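Local coordinates for protein benzyl alcohol dehydrogenase (Acinetobacter calcoaceticus, PDB 1F8F) that oxidises aromatic alcohols such as benzyl alcohol to their aldehydes with NAD as cofactor, as a zinc-containing medium-chain alcohol dehydrogenase, at residues A[186-189]-A[190-194]; A[229-233]-A[234-238]. All blocks are in the same frame, centred on the assembly; numbering follows the deposited sequence.

Interaction 1. Residues A[186-189]-A[190-194]. Unlike the reference sequence in segment 190-194: Phe194 (reference Leu).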
ATOM      1  N   LEU A 186     -11.434   4.550   0.828  1.00 26.41           N
ATOM      2  CA  LEU A 186     -10.630   5.771   0.660  1.00 26.53           C
ATOM      3  C   LEU A 186      -9.315   5.767   1.415  1.00 24.36           C
ATOM      4  O   LEU A 186      -8.322   6.445   1.281  1.00 19.19           O
ATOM      5  CB  LEU A 186     -11.496   6.977   1.079  1.00 26.03           C
ATOM      6  CG  LEU A 186     -12.641   7.291   0.098  1.00 29.88           C
ATOM      7  CD1 LEU A 186     -13.525   8.361   0.778  1.00 27.53           C
ATOM      8  CD2 LEU A 186     -12.125   7.668  -1.274  1.00 28.83           C
ATOM      9  N   LYS A 187      -9.472   5.360   2.676  1.00 25.29           N
ATOM     10  CA  LYS A 187      -8.683   5.379   3.871  1.00 25.06           C
ATOM     11  C   LYS A 187      -8.339   6.798   4.377  1.00 23.72           C
ATOM     12  O   LYS A 187      -7.127   7.105   4.392  1.00 21.03           O
ATOM     13  CB  LYS A 187      -7.379   4.608   3.860  1.00 29.67           C
ATOM     14  CG  LYS A 187      -7.405   3.148   3.483  1.00 32.09           C
ATOM     15  CD  LYS A 187      -5.982   2.691   3.144  1.00 35.39           C
ATOM     16  CE  LYS A 187      -5.972   1.412   2.375  1.00 37.53           C
ATOM     17  NZ  LYS A 187      -6.812   0.286   2.863  1.00 38.75           N
ATOM     18  N   VAL A 188      -9.300   7.608   4.806  1.00 20.17           N
ATOM     19  CA  VAL A 188      -9.018   8.933   5.289  1.00 21.44           C
ATOM     20  C   VAL A 188      -7.935   8.937   6.366  1.00 22.10           C
ATOM     21  O   VAL A 188      -7.984   8.133   7.305  1.00 18.25           O
ATOM     22  CB  VAL A 188     -10.373   9.517   5.768  1.00 23.42           C
ATOM     23  CG1 VAL A 188     -10.290  10.871   6.423  1.00 22.10           C
ATOM     24  CG2 VAL A 188     -11.278   9.549   4.527  1.00 23.71           C
ATOM     25  N   THR A 189      -7.007   9.897   6.291  1.00 20.82           N
ATOM     26  CA  THR A 189      -5.890   9.984   7.240  1.00 21.10           C
ATOM     27  C   THR A 189      -6.025  11.127   8.222  1.00 23.47           C
ATOM     28  O   THR A 189      -6.717  12.160   8.056  1.00 24.50           O
ATOM     29  CB  THR A 189      -4.569  10.184   6.431  1.00 22.69           C
ATOM     30  OG1 THR A 189      -4.689  11.325   5.557  1.00 19.75           O
ATOM     31  CG2 THR A 189      -4.192   9.018   5.551  1.00 17.97           C
ATOM     32  N   PRO A 190      -5.351  11.003   9.380  1.00 23.33           N
ATOM     33  CA  PRO A 190      -5.415  11.998  10.435  1.00 20.53           C
ATOM     34  C   PRO A 190      -5.007  13.378   9.954  1.00 21.66           C
ATOM     35  O   PRO A 190      -4.104  13.491   9.160  1.00 16.80           O
ATOM     36  CB  PRO A 190      -4.413  11.467  11.483  1.00 21.90           C
ATOM     37  CG  PRO A 190      -4.526   9.977  11.315  1.00 20.56           C
ATOM     38  CD  PRO A 190      -4.617   9.767   9.802  1.00 20.54           C
ATOM     39  N   ALA A 191      -5.753  14.447  10.314  1.00 22.29           N
ATOM     40  CA  ALA A 191      -5.492  15.809   9.977  1.00 21.23           C
ATOM     41  C   ALA A 191      -5.917  16.185   8.543  1.00 20.76           C
ATOM     42  O   ALA A 191      -5.758  17.383   8.243  1.00 20.90           O
ATOM     43  CB  ALA A 191      -4.052  16.266  10.188  1.00 20.56           C
ATOM     44  N   SER A 192      -6.520  15.325   7.779  1.00 16.60           N
ATOM     45  CA  SER A 192      -6.963  15.637   6.426  1.00 19.66           C
ATOM     46  C   SER A 192      -8.351  16.302   6.327  1.00 22.59           C
ATOM     47  O   SER A 192      -9.067  16.510   7.311  1.00 19.18           O
ATOM     48  CB  SER A 192      -7.037  14.349   5.567  1.00 17.63           C
ATOM     49  OG  SER A 192      -8.032  13.401   6.083  1.00 18.49           O
ATOM     50  N   SER A 193      -8.699  16.619   5.061  1.00 25.08           N
ATOM     51  CA  SER A 193     -10.002  17.202   4.726  1.00 26.20           C
ATOM     52  C   SER A 193     -10.837  16.193   3.940  1.00 27.10           C
ATOM     53  O   SER A 193     -10.326  15.535   3.010  1.00 23.70           O
ATOM     54  CB  SER A 193      -9.751  18.474   3.899  1.00 27.66           C
ATOM     55  OG  SER A 193      -9.303  18.220   2.584  1.00 25.04           O
ATOM     56  N   PHE A 194     -12.105  16.052   4.336  1.00 26.14           N
ATOM     57  CA  PHE A 194     -13.094  15.151   3.748  1.00 24.97           C
ATOM     58  C   PHE A 194     -14.422  15.847   3.450  1.00 26.63           C
ATOM     59  O   PHE A 194     -14.917  16.679   4.241  1.00 26.51           O
ATOM     60  CB  PHE A 194     -13.414  14.040   4.778  1.00 24.39           C
ATOM     61  CG  PHE A 194     -14.522  13.102   4.358  1.00 26.49           C
ATOM     62  CD1 PHE A 194     -14.316  12.154   3.346  1.00 24.41           C
ATOM     63  CD2 PHE A 194     -15.786  13.197   4.970  1.00 24.22           C
ATOM     64  CE1 PHE A 194     -15.357  11.325   2.993  1.00 22.82           C
ATOM     65  CE2 PHE A 194     -16.788  12.338   4.564  1.00 22.95           C
ATOM     66  CZ  PHE A 194     -16.592  11.399   3.580  1.00 23.68           C
TER
HETATM   67  O   HOH W   1      -3.383  13.730   6.046  1.00 50.77           O

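Interaction 2. Residues A[229-233]-A[234-238]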
ATOM      1  N   GLU A 229     -28.688  20.369   9.172  1.00 29.70           N
ATOM      2  CA  GLU A 229     -28.556  20.721  10.573  1.00 31.23           C
ATOM      3  C   GLU A 229     -28.111  19.541  11.428  1.00 27.94           C
ATOM      4  O   GLU A 229     -27.386  19.698  12.403  1.00 25.69           O
ATOM      5  CB  GLU A 229     -29.869  21.308  11.176  1.00 35.74           C
ATOM      6  CG  GLU A 229     -30.468  22.272  10.140  1.00 40.62           C
ATOM      7  CD  GLU A 229     -30.199  23.699  10.575  1.00 44.44           C
ATOM      8  OE1 GLU A 229     -31.139  24.462  10.918  1.00 46.40           O
ATOM      9  OE2 GLU A 229     -29.020  24.081  10.647  1.00 43.81           O
ATOM     10  N   LEU A 230     -28.558  18.355  11.022  1.00 22.98           N
ATOM     11  CA  LEU A 230     -28.210  17.136  11.728  1.00 22.65           C
ATOM     12  C   LEU A 230     -26.734  16.879  11.466  1.00 23.67           C
ATOM     13  O   LEU A 230     -25.967  16.541  12.392  1.00 26.32           O
ATOM     14  CB  LEU A 230     -29.075  15.930  11.293  1.00 20.42           C
ATOM     15  CG  LEU A 230     -28.751  14.528  11.807  1.00 20.34           C
ATOM     16  CD1 LEU A 230     -28.894  14.450  13.347  1.00 21.41           C
ATOM     17  CD2 LEU A 230     -29.670  13.439  11.281  1.00 17.48           C
ATOM     18  N   ALA A 231     -26.259  17.100  10.238  1.00 23.13           N
ATOM     19  CA  ALA A 231     -24.835  16.796  10.018  1.00 24.49           C
ATOM     20  C   ALA A 231     -23.920  17.521  10.988  1.00 26.04           C
ATOM     21  O   ALA A 231     -23.042  16.962  11.640  1.00 27.44           O
ATOM     22  CB  ALA A 231     -24.440  17.078   8.575  1.00 19.61           C
ATOM     23  N   LYS A 232     -24.129  18.816  11.100  1.00 26.13           N
ATOM     24  CA  LYS A 232     -23.451  19.743  11.976  1.00 30.14           C
ATOM     25  C   LYS A 232     -23.513  19.358  13.449  1.00 31.70           C
ATOM     26  O   LYS A 232     -22.545  19.518  14.188  1.00 31.31           O
ATOM     27  CB  LYS A 232     -24.237  21.061  11.874  1.00 30.83           C
ATOM     28  CG  LYS A 232     -23.414  22.264  11.542  1.00 33.99           C
ATOM     29  CD  LYS A 232     -22.413  22.585  12.656  1.00 35.52           C
ATOM     30  CE  LYS A 232     -21.262  23.296  11.903  1.00 36.25           C
ATOM     31  NZ  LYS A 232     -20.035  23.238  12.732  1.00 36.10           N
ATOM     32  N   GLN A 233     -24.685  18.895  13.896  1.00 33.08           N
ATOM     33  CA  GLN A 233     -24.890  18.375  15.239  1.00 36.28           C
ATOM     34  C   GLN A 233     -24.102  17.061  15.347  1.00 34.05           C
ATOM     35  O   GLN A 233     -23.633  16.747  16.449  1.00 33.28           O
ATOM     36  CB  GLN A 233     -26.373  18.206  15.552  1.00 38.40           C
ATOM     37  CG  GLN A 233     -27.280  19.420  15.413  1.00 43.18           C
ATOM     38  CD  GLN A 233     -28.761  19.102  15.477  1.00 44.95           C
ATOM     39  OE1 GLN A 233     -29.124  17.928  15.522  1.00 45.75           O
ATOM     40  NE2 GLN A 233     -29.667  20.074  15.536  1.00 45.92           N
ATOM     41  N   LEU A 234     -23.853  16.314  14.276  1.00 33.29           N
ATOM     42  CA  LEU A 234     -23.066  15.087  14.340  1.00 31.54           C
ATOM     43  C   LEU A 234     -21.579  15.423  14.316  1.00 31.14           C
ATOM     44  O   LEU A 234     -20.761  14.536  14.578  1.00 32.50           O
ATOM     45  CB  LEU A 234     -23.478  14.018  13.309  1.00 29.40           C
ATOM     46  CG  LEU A 234     -24.920  13.514  13.368  1.00 28.67           C
ATOM     47  CD1 LEU A 234     -25.408  12.667  12.199  1.00 28.67           C
ATOM     48  CD2 LEU A 234     -25.177  12.620  14.565  1.00 29.15           C
ATOM     49  N   GLY A 235     -21.182  16.667  14.050  1.00 29.22           N
ATOM     50  CA  GLY A 235     -19.795  17.080  14.059  1.00 28.72           C
ATOM     51  C   GLY A 235     -19.182  17.472  12.713  1.00 29.12           C
ATOM     52  O   GLY A 235     -17.937  17.437  12.495  1.00 24.54           O
ATOM     53  N   ALA A 236     -20.040  17.925  11.776  1.00 26.17           N
ATOM     54  CA  ALA A 236     -19.479  18.434  10.511  1.00 24.04           C
ATOM     55  C   ALA A 236     -18.866  19.797  10.901  1.00 24.65           C
ATOM     56  O   ALA A 236     -19.544  20.472  11.711  1.00 22.79           O
ATOM     57  CB  ALA A 236     -20.501  18.659   9.425  1.00 24.61           C
ATOM     58  N   THR A 237     -17.657  20.075  10.439  1.00 22.21           N
ATOM     59  CA  THR A 237     -17.057  21.359  10.748  1.00 23.68           C
ATOM     60  C   THR A 237     -17.743  22.420   9.857  1.00 22.84           C
ATOM     61  O   THR A 237     -17.774  23.557  10.294  1.00 23.38           O
ATOM     62  CB  THR A 237     -15.555  21.510  10.433  1.00 23.03           C
ATOM     63  OG1 THR A 237     -15.353  21.199   9.034  1.00 21.47           O
ATOM     64  CG2 THR A 237     -14.648  20.671  11.330  1.00 23.62           C
ATOM     65  N   HIS A 238     -18.177  22.122   8.659  1.00 19.66           N
ATOM     66  CA  HIS A 238     -18.749  22.981   7.679  1.00 22.74           C
ATOM     67  C   HIS A 238     -19.897  22.274   6.953  1.00 24.46           C
ATOM     68  O   HIS A 238     -19.800  21.053   6.756  1.00 22.79           O
ATOM     69  CB  HIS A 238     -17.799  23.451   6.539  1.00 21.63           C
ATOM     70  CG  HIS A 238     -16.607  24.180   7.045  1.00 23.00           C
ATOM     71  ND1 HIS A 238     -15.557  23.535   7.691  1.00 24.94           N
ATOM     72  CD2 HIS A 238     -16.328  25.512   7.054  1.00 22.99           C
ATOM     73  CE1 HIS A 238     -14.668  24.451   8.065  1.00 25.52           C
ATOM     74  NE2 HIS A 238     -15.126  25.670   7.716  1.00 25.44           N
TER
HETATM   75  O   HOH W   2     -19.724  20.565  14.805  1.00 49.17           O

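Interaction 1. Residues A[186-189]-A[190-194]
Thr189 and Ser192 close a type II beta turn, the amide N of Ser192 reaching back to Thr189 O at 3.2 Å, and this reverses the chain between the end of helix 174-186 and strand 193-197. The same carbonyl oxygen takes a second bond from the side chain of Ser192, whose OG lies 2.7 Å from Thr189 O. The two donors use the oxygen differently: the hydroxyl sits in the carbonyl plane on a lone pair, whereas the amide is tilted 33° out of it. With chi1 at 63°, OG of Ser192 stands between its own backbone N and carbonyl carbon, a rotamer that points it back at Thr189 O. Val188 packs against this hydroxyl, its CG1 being 3.4 Å from Ser192 OG. A water joins Thr189 OG1, at 2.8 Å, to Pro190 O.

Farther from the turn the contact becomes apolar. The side chain of Phe194, a departure from the leucine of the reference sequence, crosses those of Leu186 and Val188 at about a right angle. CD1 of Leu186 meets the ring edge near its plane, 4.1 Å from Phe194 CE1, while CG2 of Val188 approaches obliquely, 4.2 Å from Phe194 CD1. Ala206 and Ala210 of helix 201-213 also touch this ring, and Phe261 of strand 259-264 lies against Val188. At the turn itself, Arg330 of the second subunit bonds to Ala191 O. The whole is a helix-to-strand connection that leads, through a tight turn, into the first strand of the Rossmann fold.

Interaction 2. Residues A[229-233]-A[234-238]
Leu230 and Leu234, one helical turn apart, form the close-packed side of this helix end: CD1 of Leu234 rests 3.8 Å from Leu230 CG, and the two side chains cross obliquely. Leu230 has its CG anti to the backbone N (chi1 173°), placing it against CD1 of Leu234. Leu234 N still makes a regular helical bond to Leu230 O at 2.8 Å. The backbone ends in a Schellman motif round Gly235, with its positive phi: Ala236 N returns to Ala231 O at 3.2 Å, from above the carbonyl plane, and Gly235 N bonds weakly to Lys232 O at 3.2 Å. The methyl groups of Ala231 and Ala236 meet at 4.3 Å.

The solvent side is held more loosely, by polar groups. Lys232 bends at chi2 (-65°) and carries NZ to within 3.0 Å of Ala236 O, on a lone pair in the carbonyl plane; a weak bond at 3.3 Å joins NZ to Thr237 O. A water donates to both Lys232 O and Ala236 O, bridging last turn and loop.

Inward, the apolar face of helix 225-234 lies on Leu204 and Leu208 of helix 201-213, Ala231 touches Ala220 of strand 217-222, and the loop runs into strand 238-241.

In the fold
Interactions 1 and 2 illustrate one task performed twice: each carries the chain from the end of a helix into a parallel strand of the NAD-binding Rossmann sheet. Interaction 1 leads into strand 193-197 and interaction 2 into strand 238-241, outermost in this chain's sheet, with strand 217-222 between them. Their centres lie about 17 Å apart and their nearest atoms about 7 Å, so they do not touch; helix 201-213 packs against side chains of both. Neither reaches the cofactor: the side chain of Phe194 is about 12 Å from the bound NAD and that of Leu230 about 10 Å. The 186-194 turn also meets the second subunit, whereas 229-238 touches no other chain of the assembly.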